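Local coordinates for sensor protein kinase WalK (Staphylococcus aureus, PDB 4YWZ) that probably senses a signal outside the cell through this receptor domain and, as an essential histidine kinase, relays it to its partner regulator WalR, at residues A[42-54]-A[62-75]. The protein carries 1 engineered substitution. Sequence-based numbering, arbitrary orientation.
Sequences AQKDIQNLLSEYA and IRFIDKDQIIIATT
The short helix 46-54 packs through L50 and A54 onto one face of the edge hairpin formed by strands 59-66 and 71-74, a helix-on-sheet layer of the extracellular Cache-type domain. Its axis runs roughly antiparallel to the strand segment 62-66 (152°), and 8.7 Å from it. L50 sits at the middle of the apolar seam: its CD2 presses on A73 CB (3.6 Å) and on F64 CB, while CG and CD1 lie against I62 CG2. I62 CD1 reaches further along the helix, to Y53 CB and A54 CB. T75 CG2 lodges against A54 CB (3.6 Å) and the L50 carbonyl; with chi1 at 63°, the OG1 of T75 also touches A54 CB and accepts a straight bond from I62 N (3.0 Å). At the other end, I46 reaches F64 with both branches, CG2 against CB and CD1 over one ring face in a CH-pi contact, 4.2 Å from the centroid. Q43 OE1 approaches the same ring at its edge, near CE2.

Polar links flank this packing. Q47, bent at chi2 (76°), donates an N-H from NE2 to T74 O (3.0 Å); the acceptor lies close to the Q47 amide plane, while NE2 sits above the T74 carbonyl plane. Waters bridge S51 OG to T75 O and Q43 OE1 to D66 OD2, tying the helix side to the hairpin. A classic beta bulge sets I72 and A73 opposite F64, and I72 CG2 lies against the Q43 amide.

Beyond the seam, Q43 and Y53 touch the long helix 7-37, I62 also packs on strand 129-138, and Y53 meets I150 of the second subunit.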
ATOM      1  N   ALA A  42     -29.397   1.722  12.582  1.00 29.41           N
ATOM      2  CA  ALA A  42     -27.998   1.509  12.165  1.00 35.68           C
ATOM      3  C   ALA A  42     -27.810   1.778  10.696  1.00 40.59           C
ATOM      4  O   ALA A  42     -26.728   2.310  10.266  1.00 37.27           O
ATOM      5  CB  ALA A  42     -27.570   0.099  12.434  1.00 35.02           C
ATOM      6  N   GLN A  43     -28.835   1.359   9.922  1.00 50.92           N
ATOM      7  CA  GLN A  43     -28.745   1.297   8.442  1.00 56.30           C
ATOM      8  C   GLN A  43     -28.568   2.712   7.841  1.00 58.63           C
ATOM      9  O   GLN A  43     -28.418   2.865   6.634  1.00 80.08           O
ATOM     10  CB  GLN A  43     -29.874   0.422   7.754  1.00 51.78           C
ATOM     11  CG  GLN A  43     -29.312  -0.252   6.463  1.00 46.78           C
ATOM     12  CD  GLN A  43     -30.202  -1.267   5.647  1.00 61.27           C
ATOM     13  OE1 GLN A  43     -29.843  -2.515   5.403  1.00 46.39           O
ATOM     14  NE2 GLN A  43     -31.294  -0.717   5.097  1.00 59.31           N
ATOM     15  N   LYS A  44     -28.523   3.731   8.686  1.00 55.99           N
ATOM     16  CA  LYS A  44     -28.234   5.087   8.258  1.00 54.86           C
ATOM     17  C   LYS A  44     -26.807   5.565   8.574  1.00 48.02           C
ATOM     18  O   LYS A  44     -26.394   6.616   8.090  1.00 43.70           O
ATOM     19  CB  LYS A  44     -29.234   6.057   8.895  1.00 62.58           C
ATOM     20  CG  LYS A  44     -30.685   5.628   8.718  1.00 69.48           C
ATOM     21  CD  LYS A  44     -31.385   5.362  10.047  1.00 69.85           C
ATOM     22  CE  LYS A  44     -31.911   6.658  10.694  1.00 71.19           C
ATOM     23  NZ  LYS A  44     -33.244   6.461  11.348  1.00 66.48           N
ATOM     24  N   ASP A  45     -26.068   4.809   9.400  1.00 37.41           N
ATOM     25  CA  ASP A  45     -24.683   5.142   9.754  1.00 35.21           C
ATOM     26  C   ASP A  45     -23.721   4.345   8.799  1.00 26.94           C
ATOM     27  O   ASP A  45     -22.497   4.571   8.858  1.00 29.58           O
ATOM     28  CB  ASP A  45     -24.319   4.709  11.175  1.00 33.38           C
ATOM     29  CG  ASP A  45     -25.037   5.535  12.255  1.00 41.31           C
ATOM     30  OD1 ASP A  45     -25.739   6.493  11.890  1.00 38.71           O
ATOM     31  OD2 ASP A  45     -24.801   5.253  13.439  1.00 37.83           O
ATOM     32  N   ILE A  46     -24.287   3.515   7.928  1.00 31.35           N
ATOM     33  CA  ILE A  46     -23.438   2.655   7.073  1.00 29.30           C
ATOM     34  C   ILE A  46     -22.661   3.531   6.069  1.00 29.08           C
ATOM     35  O   ILE A  46     -21.453   3.315   5.831  1.00 23.83           O
ATOM     36  CB  ILE A  46     -24.270   1.572   6.363  1.00 31.43           C
ATOM     37  CG1 ILE A  46     -24.758   0.540   7.377  1.00 36.63           C
ATOM     38  CG2 ILE A  46     -23.509   0.818   5.290  1.00 31.08           C
ATOM     39  CD1 ILE A  46     -25.800  -0.395   6.817  1.00 39.45           C
ATOM     40  N   GLN A  47     -23.340   4.524   5.537  1.00 28.05           N
ATOM     41  CA  GLN A  47     -22.733   5.349   4.471  1.00 29.34           C
ATOM     42  C   GLN A  47     -21.473   6.046   4.910  1.00 27.66           C
ATOM     43  O   GLN A  47     -20.460   6.030   4.180  1.00 28.26           O
ATOM     44  CB  GLN A  47     -23.745   6.354   3.936  1.00 30.68           C
ATOM     45  CG  GLN A  47     -23.152   7.269   2.868  1.00 31.20           C
ATOM     46  CD  GLN A  47     -23.022   6.539   1.547  1.00 30.45           C
ATOM     47  OE1 GLN A  47     -24.016   6.102   0.983  1.00 33.17           O
ATOM     48  NE2 GLN A  47     -21.792   6.380   1.062  1.00 30.63           N
ATOM     49  N   ASN A  48     -21.450   6.637   6.112  1.00 27.14           N
ATOM     50  CA  ASN A  48     -20.259   7.300   6.563  1.00 28.90           C
ATOM     51  C   ASN A  48     -19.127   6.325   6.755  1.00 29.15           C
ATOM     52  O   ASN A  48     -17.974   6.643   6.431  1.00 28.39           O
ATOM     53  CB  ASN A  48     -20.558   8.002   7.912  1.00 30.37           C
ATOM     54  CG  ASN A  48     -19.334   8.552   8.565  1.00 38.38           C
ATOM     55  OD1 ASN A  48     -18.758   9.541   8.079  1.00 39.47           O
ATOM     56  ND2 ASN A  48     -18.855   7.867   9.645  1.00 36.66           N
ATOM     57  N   LEU A  49     -19.414   5.112   7.297  1.00 23.03           N
ATOM     58  CA  LEU A  49     -18.331   4.200   7.499  1.00 24.79           C
ATOM     59  C   LEU A  49     -17.745   3.834   6.121  1.00 21.91           C
ATOM     60  O   LEU A  49     -16.525   3.682   5.983  1.00 22.74           O
ATOM     61  CB  LEU A  49     -18.834   2.955   8.254  1.00 24.26           C
ATOM     62  CG  LEU A  49     -18.955   3.205   9.784  1.00 26.14           C
ATOM     63  CD1 LEU A  49     -19.849   2.033  10.273  1.00 26.58           C
ATOM     64  CD2 LEU A  49     -17.656   3.241  10.455  1.00 26.73           C
ATOM     65  N   LEU A  50     -18.630   3.534   5.178  1.00 22.27           N
ATOM     66  CA  LEU A  50     -18.187   3.116   3.891  1.00 21.95           C
ATOM     67  C   LEU A  50     -17.277   4.161   3.302  1.00 24.01           C
ATOM     68  O   LEU A  50     -16.178   3.869   2.827  1.00 23.06           O
ATOM     69  CB  LEU A  50     -19.316   2.928   2.922  1.00 23.31           C
ATOM     70  CG  LEU A  50     -19.921   1.564   2.719  1.00 29.41           C
ATOM     71  CD1 LEU A  50     -19.822   0.452   3.760  1.00 28.28           C
ATOM     72  CD2 LEU A  50     -21.226   1.600   1.920  1.00 31.15           C
ATOM     73  N   SER A  51     -17.742   5.358   3.374  1.00 23.27           N
ATOM     74  CA  SER A  51     -16.950   6.502   2.806  1.00 26.82           C
ATOM     75  C   SER A  51     -15.602   6.762   3.447  1.00 28.64           C
ATOM     76  O   SER A  51     -14.625   7.067   2.692  1.00 27.91           O
ATOM     77  CB  SER A  51     -17.826   7.752   2.869  1.00 28.37           C
ATOM     78  OG  SER A  51     -18.810   7.620   1.845  1.00 29.46           O
ATOM     79  N   GLU A  52     -15.490   6.622   4.776  1.00 22.77           N
ATOM     80  CA  GLU A  52     -14.211   6.760   5.479  1.00 24.83           C
ATOM     81  C   GLU A  52     -13.233   5.756   4.981  1.00 26.12           C
ATOM     82  O   GLU A  52     -12.070   6.037   4.725  1.00 24.72           O
ATOM     83  CB  GLU A  52     -14.381   6.534   6.954  1.00 27.84           C
ATOM     84  CG  GLU A  52     -15.072   7.673   7.675  1.00 28.06           C
ATOM     85  CD  GLU A  52     -15.401   7.356   9.132  1.00 34.48           C
ATOM     86  OE1 GLU A  52     -15.153   6.230   9.619  1.00 30.35           O
ATOM     87  OE2 GLU A  52     -15.859   8.293   9.817  1.00 35.58           O
ATOM     88  N   TYR A  53     -13.668   4.490   4.887  1.00 24.17           N
ATOM     89  CA  TYR A  53     -12.824   3.460   4.426  1.00 21.82           C
ATOM     90  C   TYR A  53     -12.345   3.584   2.948  1.00 19.31           C
ATOM     91  O   TYR A  53     -11.177   3.146   2.633  1.00 22.78           O
ATOM     92  CB  TYR A  53     -13.451   2.053   4.743  1.00 23.96           C
ATOM     93  CG  TYR A  53     -13.287   1.656   6.199  1.00 20.65           C
ATOM     94  CD1 TYR A  53     -12.367   0.725   6.564  1.00 21.40           C
ATOM     95  CD2 TYR A  53     -14.062   2.196   7.171  1.00 22.48           C
ATOM     96  CE1 TYR A  53     -12.156   0.375   7.905  1.00 22.62           C
ATOM     97  CE2 TYR A  53     -13.850   1.866   8.497  1.00 23.50           C
ATOM     98  CZ  TYR A  53     -12.946   0.924   8.820  1.00 23.68           C
ATOM     99  OH  TYR A  53     -12.793   0.569  10.142  1.00 24.20           O
ATOM    100  N   ALA A  54     -13.238   4.085   2.114  1.00 23.18           N
ATOM    101  CA  ALA A  54     -12.974   4.131   0.681  1.00 25.17           C
ATOM    102  C   ALA A  54     -12.007   5.263   0.375  1.00 27.71           C
ATOM    103  O   ALA A  54     -11.484   5.321  -0.737  1.00 27.31           O
ATOM    104  CB  ALA A  54     -14.239   4.286  -0.145  1.00 24.18           C
ATOM    105  N   ILE A  62     -16.588   0.865  -2.478  1.00 16.47           N
ATOM    106  CA  ILE A  62     -17.153  -0.088  -1.537  1.00 15.32           C
ATOM    107  C   ILE A  62     -18.652   0.017  -1.742  1.00 16.90           C
ATOM    108  O   ILE A  62     -19.230   1.137  -1.797  1.00 18.60           O
ATOM    109  CB  ILE A  62     -16.779   0.192  -0.088  1.00 17.07           C
ATOM    110  CG1 ILE A  62     -15.260   0.341   0.085  1.00 17.30           C
ATOM    111  CG2 ILE A  62     -17.393  -0.914   0.786  1.00 17.16           C
ATOM    112  CD1 ILE A  62     -14.818   0.685   1.516  1.00 18.32           C
ATOM    113  N   ARG A  63     -19.379  -1.155  -1.750  1.00 15.54           N
ATOM    114  CA  ARG A  63     -20.846  -1.183  -1.706  1.00 18.28           C
ATOM    115  C   ARG A  63     -21.250  -2.027  -0.484  1.00 17.68           C
ATOM    116  O   ARG A  63     -20.564  -2.962  -0.099  1.00 17.19           O
ATOM    117  CB  ARG A  63     -21.447  -1.803  -2.907  1.00 17.45           C
ATOM    118  CG  ARG A  63     -20.976  -1.157  -4.241  1.00 16.65           C
ATOM    119  CD  ARG A  63     -21.465  -1.829  -5.496  1.00 17.41           C
ATOM    120  NE  ARG A  63     -20.873  -1.192  -6.673  1.00 19.12           N
ATOM    121  CZ  ARG A  63     -20.758  -1.775  -7.863  1.00 19.69           C
ATOM    122  NH1 ARG A  63     -21.332  -2.987  -8.104  1.00 22.59           N
ATOM    123  NH2 ARG A  63     -20.109  -1.126  -8.835  1.00 22.26           N
ATOM    124  N   PHE A  64     -22.367  -1.668   0.110  1.00 17.95           N
ATOM    125  CA  PHE A  64     -23.068  -2.501   1.082  1.00 17.75           C
ATOM    126  C   PHE A  64     -24.383  -2.977   0.468  1.00 18.52           C
ATOM    127  O   PHE A  64     -25.152  -2.231  -0.084  1.00 18.37           O
ATOM    128  CB  PHE A  64     -23.306  -1.778   2.416  1.00 19.86           C
ATOM    129  CG  PHE A  64     -24.052  -2.639   3.427  1.00 19.41           C
ATOM    130  CD1 PHE A  64     -23.417  -3.622   4.102  1.00 23.64           C
ATOM    131  CD2 PHE A  64     -25.475  -2.511   3.547  1.00 24.43           C
ATOM    132  CE1 PHE A  64     -24.120  -4.502   4.969  1.00 23.79           C
ATOM    133  CE2 PHE A  64     -26.160  -3.415   4.393  1.00 30.08           C
ATOM    134  CZ  PHE A  64     -25.459  -4.349   5.111  1.00 26.66           C
ATOM    135  N   ILE A  65     -24.533  -4.295   0.497  1.00 20.39           N
ATOM    136  CA  ILE A  65     -25.571  -5.067  -0.160  1.00 18.24           C
ATOM    137  C   ILE A  65     -26.316  -5.880   0.915  1.00 20.35           C
ATOM    138  O   ILE A  65     -25.686  -6.559   1.761  1.00 20.37           O
ATOM    139  CB  ILE A  65     -25.003  -5.985  -1.254  1.00 19.15           C
ATOM    140  CG1 ILE A  65     -24.314  -5.115  -2.325  1.00 20.23           C
ATOM    141  CG2 ILE A  65     -26.100  -6.890  -1.808  1.00 23.30           C
ATOM    142  CD1 ILE A  65     -23.279  -5.889  -3.024  1.00 21.20           C
ATOM    143  N   ASP A  66     -27.639  -5.803   0.914  1.00 21.17           N
ATOM    144  CA  ASP A  66     -28.355  -6.444   2.002  1.00 23.53           C
ATOM    145  C   ASP A  66     -28.575  -7.916   1.703  1.00 24.82           C
ATOM    146  O   ASP A  66     -28.195  -8.445   0.671  1.00 22.94           O
ATOM    147  CB  ASP A  66     -29.709  -5.700   2.394  1.00 24.74           C
ATOM    148  CG  ASP A  66     -30.800  -5.862   1.369  1.00 26.41           C
ATOM    149  OD1 ASP A  66     -30.762  -6.722   0.523  1.00 23.69           O
ATOM    150  OD2 ASP A  66     -31.816  -5.113   1.453  1.00 30.34           O
ATOM    151  N   LYS A  67     -29.273  -8.597   2.641  1.00 27.58           N
ATOM    152  CA  LYS A  67     -29.612 -10.038   2.494  1.00 33.80           C
ATOM    153  C   LYS A  67     -30.327 -10.475   1.262  1.00 33.55           C
ATOM    154  O   LYS A  67     -30.166 -11.583   0.770  1.00 32.22           O
ATOM    155  CB  LYS A  67     -30.570 -10.455   3.644  1.00 40.61           C
ATOM    156  CG  LYS A  67     -29.917 -10.719   4.940  1.00 44.95           C
ATOM    157  CD  LYS A  67     -30.843 -11.609   5.778  1.00 44.70           C
ATOM    158  CE  LYS A  67     -30.570 -13.101   5.560  1.00 56.13           C
ATOM    159  NZ  LYS A  67     -29.345 -13.638   6.285  1.00 52.66           N
ATOM    160  N   ASP A  68     -31.154  -9.593   0.752  1.00 30.94           N
ATOM    161  CA  ASP A  68     -31.870  -9.845  -0.451  1.00 29.56           C
ATOM    162  C   ASP A  68     -31.182  -9.348  -1.694  1.00 27.72           C
ATOM    163  O   ASP A  68     -31.773  -9.214  -2.752  1.00 31.30           O
ATOM    164  CB  ASP A  68     -33.266  -9.149  -0.359  1.00 37.83           C
ATOM    165  CG  ASP A  68     -34.102  -9.645   0.819  1.00 40.13           C
ATOM    166  OD1 ASP A  68     -34.054 -10.817   1.151  1.00 43.98           O
ATOM    167  OD2 ASP A  68     -34.737  -8.832   1.469  1.00 45.31           O
ATOM    168  N   GLN A  69     -29.856  -9.041  -1.609  1.00 26.15           N
ATOM    169  CA  GLN A  69     -29.044  -8.637  -2.728  1.00 24.97           C
ATOM    170  C   GLN A  69     -29.321  -7.247  -3.250  1.00 23.16           C
ATOM    171  O   GLN A  69     -28.903  -6.862  -4.357  1.00 22.77           O
ATOM    172  CB  GLN A  69     -29.059  -9.688  -3.833  1.00 29.00           C
ATOM    173  CG  GLN A  69     -28.625 -11.011  -3.294  1.00 30.42           C
ATOM    174  CD  GLN A  69     -28.821 -12.075  -4.299  1.00 37.66           C
ATOM    175  OE1 GLN A  69     -28.203 -12.042  -5.419  1.00 35.91           O
ATOM    176  NE2 GLN A  69     -29.557 -13.126  -3.866  1.00 43.61           N
ATOM    177  N   ILE A  70     -29.955  -6.413  -2.443  1.00 22.64           N
ATOM    178  CA  ILE A  70     -30.201  -5.044  -2.863  1.00 22.55           C
ATOM    179  C   ILE A  70     -29.042  -4.163  -2.463  1.00 19.25           C
ATOM    180  O   ILE A  70     -28.544  -4.249  -1.315  1.00 20.41           O
ATOM    181  CB  ILE A  70     -31.465  -4.521  -2.127  1.00 24.99           C
ATOM    182  CG1 ILE A  70     -32.707  -5.375  -2.449  1.00 30.21           C
ATOM    183  CG2 ILE A  70     -31.706  -3.063  -2.497  1.00 26.09           C
ATOM    184  CD1 ILE A  70     -32.994  -5.417  -3.902  1.00 32.19           C
ATOM    185  N   ILE A  71     -28.561  -3.370  -3.422  1.00 20.85           N
ATOM    186  CA  ILE A  71     -27.517  -2.399  -3.183  1.00 18.90           C
ATOM    187  C   ILE A  71     -28.078  -1.276  -2.341  1.00 22.01           C
ATOM    188  O   ILE A  71     -28.955  -0.525  -2.789  1.00 24.53           O
ATOM    189  CB  ILE A  71     -26.885  -1.911  -4.452  1.00 20.03           C
ATOM    190  CG1 ILE A  71     -26.240  -3.076  -5.196  1.00 21.59           C
ATOM    191  CG2 ILE A  71     -25.803  -0.880  -4.161  1.00 22.01           C
ATOM    192  CD1 ILE A  71     -25.933  -2.855  -6.658  1.00 24.19           C
ATOM    193  N   ILE A  72     -27.536  -1.130  -1.141  1.00 20.35           N
ATOM    194  CA  ILE A  72     -28.025  -0.138  -0.139  1.00 21.94           C
ATOM    195  C   ILE A  72     -27.248   1.125  -0.229  1.00 25.07           C
ATOM    196  O   ILE A  72     -27.812   2.293  -0.082  1.00 24.86           O
ATOM    197  CB  ILE A  72     -27.924  -0.753   1.302  1.00 23.18           C
ATOM    198  CG1 ILE A  72     -28.802  -1.999   1.476  1.00 29.57           C
ATOM    199  CG2 ILE A  72     -28.304   0.262   2.385  1.00 26.35           C
ATOM    200  CD1 ILE A  72     -30.235  -1.767   1.049  1.00 25.68           C
ATOM    201  N   ALA A  73     -25.938   1.005  -0.458  1.00 21.52           N
ATOM    202  CA  ALA A  73     -25.054   2.166  -0.376  1.00 20.61           C
ATOM    203  C   ALA A  73     -23.827   1.876  -1.224  1.00 20.79           C
ATOM    204  O   ALA A  73     -23.389   0.746  -1.328  1.00 19.27           O
ATOM    205  CB  ALA A  73     -24.615   2.419   1.038  1.00 21.85           C
ATOM    206  N   THR A  74     -23.278   2.979  -1.739  1.00 21.76           N
ATOM    207  CA  THR A  74     -22.018   2.989  -2.447  1.00 21.02           C
ATOM    208  C   THR A  74     -21.216   4.221  -2.063  1.00 23.67           C
ATOM    209  O   THR A  74     -21.770   5.279  -1.711  1.00 24.65           O
ATOM    210  CB  THR A  74     -22.181   2.982  -3.996  1.00 23.29           C
ATOM    211  OG1 THR A  74     -20.885   3.066  -4.613  1.00 24.48           O
ATOM    212  CG2 THR A  74     -23.056   4.117  -4.546  1.00 24.95           C
ATOM    213  N   THR A  75     -19.899   4.092  -2.173  1.00 23.18           N
ATOM    214  CA  THR A  75     -18.970   5.212  -1.989  1.00 22.59           C
ATOM    215  C   THR A  75     -18.689   6.015  -3.265  1.00 24.13           C
ATOM    216  O   THR A  75     -18.087   7.117  -3.156  1.00 25.80           O
ATOM    217  CB  THR A  75     -17.663   4.738  -1.486  1.00 19.85           C
ATOM    218  OG1 THR A  75     -17.035   3.853  -2.441  1.00 18.78           O
ATOM    219  CG2 THR A  75     -17.857   4.007  -0.188  1.00 23.32           C
TER
HETATM  220  O   HOH W   1     -32.042  -3.504   3.636  1.00 35.55           O
HETATM  221  O   HOH W   2     -24.852   5.415  -1.233  1.00 30.26           O
HETATM  222  O   HOH W   3     -17.408   8.184  -0.657  1.00 34.78           O